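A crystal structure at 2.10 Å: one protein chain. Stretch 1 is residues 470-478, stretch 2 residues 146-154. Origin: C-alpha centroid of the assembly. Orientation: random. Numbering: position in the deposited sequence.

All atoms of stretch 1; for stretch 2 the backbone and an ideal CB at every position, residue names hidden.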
# COMPACT_ATOMS: atom_id res chain seq x y z
N TYR A 470 -14.54 -20.91 -28.87
CA TYR A 470 -15.47 -21.62 -28.00
C TYR A 470 -14.80 -22.81 -27.34
O TYR A 470 -13.90 -23.44 -27.91
CB TYR A 470 -16.71 -22.09 -28.77
CG TYR A 470 -17.69 -20.98 -29.06
CD1 TYR A 470 -17.47 -20.08 -30.09
CD2 TYR A 470 -18.83 -20.81 -28.27
CE1 TYR A 470 -18.36 -19.05 -30.35
CE2 TYR A 470 -19.73 -19.78 -28.52
CZ TYR A 470 -19.48 -18.91 -29.56
OH TYR A 470 -20.35 -17.89 -29.82
N ASP A 471 -15.23 -23.11 -26.13
CA ASP A 471 -14.73 -24.26 -25.42
C ASP A 471 -15.92 -24.93 -24.77
O ASP A 471 -16.62 -24.32 -23.96
CB ASP A 471 -13.68 -23.86 -24.38
CG ASP A 471 -12.97 -25.04 -23.76
OD1 ASP A 471 -12.69 -26.01 -24.49
OD2 ASP A 471 -12.69 -25.01 -22.55
N ASN A 472 -16.19 -26.17 -25.16
CA ASN A 472 -17.31 -26.91 -24.62
C ASN A 472 -18.63 -26.13 -24.63
O ASN A 472 -19.36 -26.11 -23.65
CB ASN A 472 -17.01 -27.37 -23.20
CG ASN A 472 -17.46 -28.78 -22.94
OD1 ASN A 472 -17.46 -29.61 -23.86
ND2 ASN A 472 -17.91 -29.06 -21.72
N GLY A 473 -18.90 -25.46 -25.75
CA GLY A 473 -20.16 -24.76 -25.92
C GLY A 473 -20.23 -23.32 -25.41
O GLY A 473 -21.17 -22.61 -25.73
N GLU A 474 -19.25 -22.89 -24.63
CA GLU A 474 -19.25 -21.49 -24.18
C GLU A 474 -18.10 -20.68 -24.76
O GLU A 474 -17.07 -21.22 -25.14
CB GLU A 474 -19.24 -21.43 -22.66
CG GLU A 474 -18.57 -22.60 -21.98
CD GLU A 474 -18.91 -22.68 -20.50
OE1 GLU A 474 -18.49 -23.66 -19.84
OE2 GLU A 474 -19.61 -21.78 -19.99
N ILE A 475 -18.29 -19.37 -24.83
CA ILE A 475 -17.24 -18.46 -25.25
C ILE A 475 -16.08 -18.54 -24.25
O ILE A 475 -16.29 -18.39 -23.04
CB ILE A 475 -17.75 -17.02 -25.37
CG1 ILE A 475 -18.74 -16.91 -26.53
CG2 ILE A 475 -16.59 -16.04 -25.59
CD1 ILE A 475 -19.05 -15.49 -26.95
N ALA A 476 -14.88 -18.80 -24.75
CA ALA A 476 -13.72 -18.98 -23.87
C ALA A 476 -12.56 -18.08 -24.26
O ALA A 476 -11.56 -18.01 -23.55
CB ALA A 476 -13.27 -20.42 -23.89
N SER A 477 -12.69 -17.41 -25.40
CA SER A 477 -11.65 -16.54 -25.95
C SER A 477 -12.27 -15.65 -27.02
O SER A 477 -13.48 -15.68 -27.22
CB SER A 477 -10.50 -17.37 -26.52
OG SER A 477 -9.40 -16.55 -26.85
N ILE A 478 -11.45 -14.85 -27.70
CA ILE A 478 -11.95 -14.02 -28.79
C ILE A 478 -12.39 -14.87 -29.98
O ILE A 478 -11.93 -16.00 -30.15
CB ILE A 478 -10.90 -13.01 -29.28
CG1 ILE A 478 -9.58 -13.71 -29.60
CG2 ILE A 478 -10.67 -11.94 -28.24
CD1 ILE A 478 -8.54 -12.81 -30.23
N UNK A 146 -9.96 -14.53 -15.26
CA UNK A 146 -10.48 -15.69 -14.55
C UNK A 146 -11.04 -16.71 -15.55
O UNK A 146 -10.88 -17.91 -15.36
CB UNK A 146 -11.56 -15.27 -13.55
N UNK A 147 -11.67 -16.21 -16.61
CA UNK A 147 -12.24 -17.08 -17.63
C UNK A 147 -11.14 -17.85 -18.36
O UNK A 147 -11.25 -19.06 -18.58
CB UNK A 147 -13.07 -16.26 -18.62
N UNK A 148 -10.06 -17.16 -18.71
CA UNK A 148 -8.95 -17.79 -19.40
C UNK A 148 -8.35 -18.93 -18.56
O UNK A 148 -7.99 -19.99 -19.07
CB UNK A 148 -7.88 -16.75 -19.73
N UNK A 149 -8.28 -18.72 -17.25
CA UNK A 149 -7.70 -19.72 -16.37
C UNK A 149 -8.64 -20.90 -16.21
O UNK A 149 -8.21 -22.04 -16.16
CB UNK A 149 -7.37 -19.11 -15.00
N UNK A 150 -9.94 -20.60 -16.17
CA UNK A 150 -10.96 -21.64 -16.03
C UNK A 150 -10.91 -22.58 -17.25
O UNK A 150 -11.13 -23.78 -17.13
CB UNK A 150 -12.35 -21.02 -15.88
N UNK A 151 -10.57 -22.03 -18.40
CA UNK A 151 -10.44 -22.82 -19.61
C UNK A 151 -8.99 -23.21 -19.91
O UNK A 151 -8.65 -23.60 -21.03
CB UNK A 151 -11.02 -22.04 -20.79
N UNK A 152 -8.15 -23.10 -18.88
CA UNK A 152 -6.79 -23.65 -18.92
C UNK A 152 -5.89 -23.13 -20.04
O UNK A 152 -5.09 -23.89 -20.60
CB UNK A 152 -6.88 -25.17 -19.04
N UNK A 153 -6.00 -21.85 -20.38
CA UNK A 153 -5.04 -21.25 -21.30
C UNK A 153 -3.68 -21.14 -20.63
O UNK A 153 -2.65 -21.32 -21.28
CB UNK A 153 -5.52 -19.87 -21.77
N UNK A 154 -3.69 -20.84 -19.33
CA UNK A 154 -2.47 -20.70 -18.54
C UNK A 154 -2.79 -20.91 -17.06
O UNK A 154 -3.94 -20.81 -16.65
CB UNK A 154 -1.83 -19.33 -18.76

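Stretch 1 presents a tight hairpin, a type I' turn from Asp-471 to Glu-474, followed by a short strand at Glu-474 and Ile-475 that gives way to loop at Ala-476 and Ser-477. What it offers is a carboxylate at Asp-471, a second at Glu-474, a methyl at Ala-476 and the backbone carbonyls of Ile-475 and Ala-476.

Position 146 lies on a helix with nothing of stretch 1 near its ideal CB, so this contact asks nothing of it beyond tolerance of a helix. It is Leu-146, which makes no contact.

At 147 the CA-to-CB bond points toward stretch 1, yet the ideal CB is still 5.4 Å from Ala-476 O. A short side chain would leave that gap open; a long one could cross it, and the carbonyls would favour a polar or positively charged end, with lysine, arginine or glutamine all plausible. The deposited residue is Arg-147, extended through chi1 and chi2 (both t) before chi3 turns to p. Its CD packs 3.6 Å from Ile-475 O, and NH1 lies 3.9 Å from Ile-475 CG2. Its NE stays 4.0 Å from Ala-476 O, so the guanidinium lies near Ala-476 O and the Ile-475 side chain without a hydrogen bond to either residue.

Position 148 points sideways, its ideal CB 5.5 Å from Ala-476 O, and stretch 1 sets little preference there; Ala-148 adds no contact. Position 149 is out of reach, and Met-149 does not take part.

Position 150 also points sideways with no near neighbour, but the Glu-474 carboxylate lies within range of a long, flexible chain, which makes lysine or arginine attractive. Lys-150 does extend that way: its NZ comes 4.2 Å from Glu-474 OE1, a favourable pairing of charges too distant for a salt bridge.

Position 151 is the most constrained. It is the first residue to leave helical geometry, its CA-to-CB bond points toward stretch 1, and the ideal CB sits 3.8 Å from Asp-471 OD2 and 4.2 Å from Ala-476 CB. A carboxylate beside a methyl calls for a donor on a compact, flat group; histidine fits well, while asparagine could supply a donor but less surface for the methyl. His-151 meets both demands. ND1 donates to Asp-471 OD2 at 2.6 Å, a nearly straight bond at 172°, with the acceptor close to the ring plane. Ala-476 CB sits over one ring face, 3.6 Å from the centroid of the His-151 ring and only 10° off its normal, a CH-pi contact. Glu-474 CG approaches the ring edge, 4.1 Å from His-151 CE1.

At 152 phi and psi are both positive, a conformation that glycine, asparagine and aspartate accept most readily, and CB points sideways into space free of stretch 1. Asn-152 fits the backbone and makes no contact.

Position 153 points toward stretch 1 from a distance, so only a long or bulky side chain would arrive; the Ala-476 methyl and Ser-477 CB suit an aromatic ring or methionine, while the Ala-476 carbonyl would also accept a donor from a long polar chain. Phe-153 does arrive: CE2 lies 3.3 Å from Ala-476 O, and CZ packs 3.9 Å from Ser-477 CB.

Position 154 is extended and out of reach; Phe-154 plays no part here.

Stretch 2 (146-154) LRAMKHNFF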
# COMPACT_ATOMS: atom_id res chain seq x y z
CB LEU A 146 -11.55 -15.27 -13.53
CG LEU A 146 -11.07 -14.34 -12.40
CD1 LEU A 146 -12.24 -13.87 -11.52
CD2 LEU A 146 -10.01 -15.03 -11.57
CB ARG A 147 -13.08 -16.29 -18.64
CG ARG A 147 -13.73 -17.15 -19.72
CD ARG A 147 -14.59 -16.33 -20.67
NE ARG A 147 -13.77 -15.40 -21.43
CZ ARG A 147 -14.23 -14.40 -22.17
NH1 ARG A 147 -15.54 -14.19 -22.28
NH2 ARG A 147 -13.39 -13.60 -22.80
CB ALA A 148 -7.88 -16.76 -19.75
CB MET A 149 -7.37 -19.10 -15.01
CG MET A 149 -6.21 -18.10 -15.09
SD MET A 149 -5.90 -17.28 -13.51
CE MET A 149 -7.29 -16.23 -13.36
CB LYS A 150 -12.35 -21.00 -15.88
CG LYS A 150 -13.51 -21.97 -15.76
CD LYS A 150 -14.82 -21.21 -15.50
CE LYS A 150 -15.95 -21.65 -16.43
NZ LYS A 150 -16.22 -23.12 -16.36
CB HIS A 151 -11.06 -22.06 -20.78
CG HIS A 151 -12.55 -21.96 -20.68
ND1 HIS A 151 -13.40 -22.94 -21.17
CD2 HIS A 151 -13.35 -21.03 -20.12
CE1 HIS A 151 -14.65 -22.60 -20.93
NE2 HIS A 151 -14.65 -21.44 -20.30
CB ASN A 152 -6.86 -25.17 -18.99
CG ASN A 152 -7.64 -25.76 -17.84
OD1 ASN A 152 -7.47 -25.37 -16.70
ND2 ASN A 152 -8.53 -26.70 -18.14
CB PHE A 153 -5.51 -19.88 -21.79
CG PHE A 153 -6.61 -19.97 -22.80
CD1 PHE A 153 -6.31 -20.12 -24.14
CD2 PHE A 153 -7.93 -19.98 -22.40
CE1 PHE A 153 -7.32 -20.24 -25.06
CE2 PHE A 153 -8.95 -20.09 -23.33
CZ PHE A 153 -8.65 -20.23 -24.65
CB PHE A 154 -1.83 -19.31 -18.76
CG PHE A 154 -2.74 -18.15 -18.41
CD1 PHE A 154 -2.83 -17.69 -17.10
CD2 PHE A 154 -3.50 -17.53 -19.38
CE1 PHE A 154 -3.67 -16.64 -16.77
CE2 PHE A 154 -4.35 -16.47 -19.06
CZ PHE A 154 -4.44 -16.03 -17.75
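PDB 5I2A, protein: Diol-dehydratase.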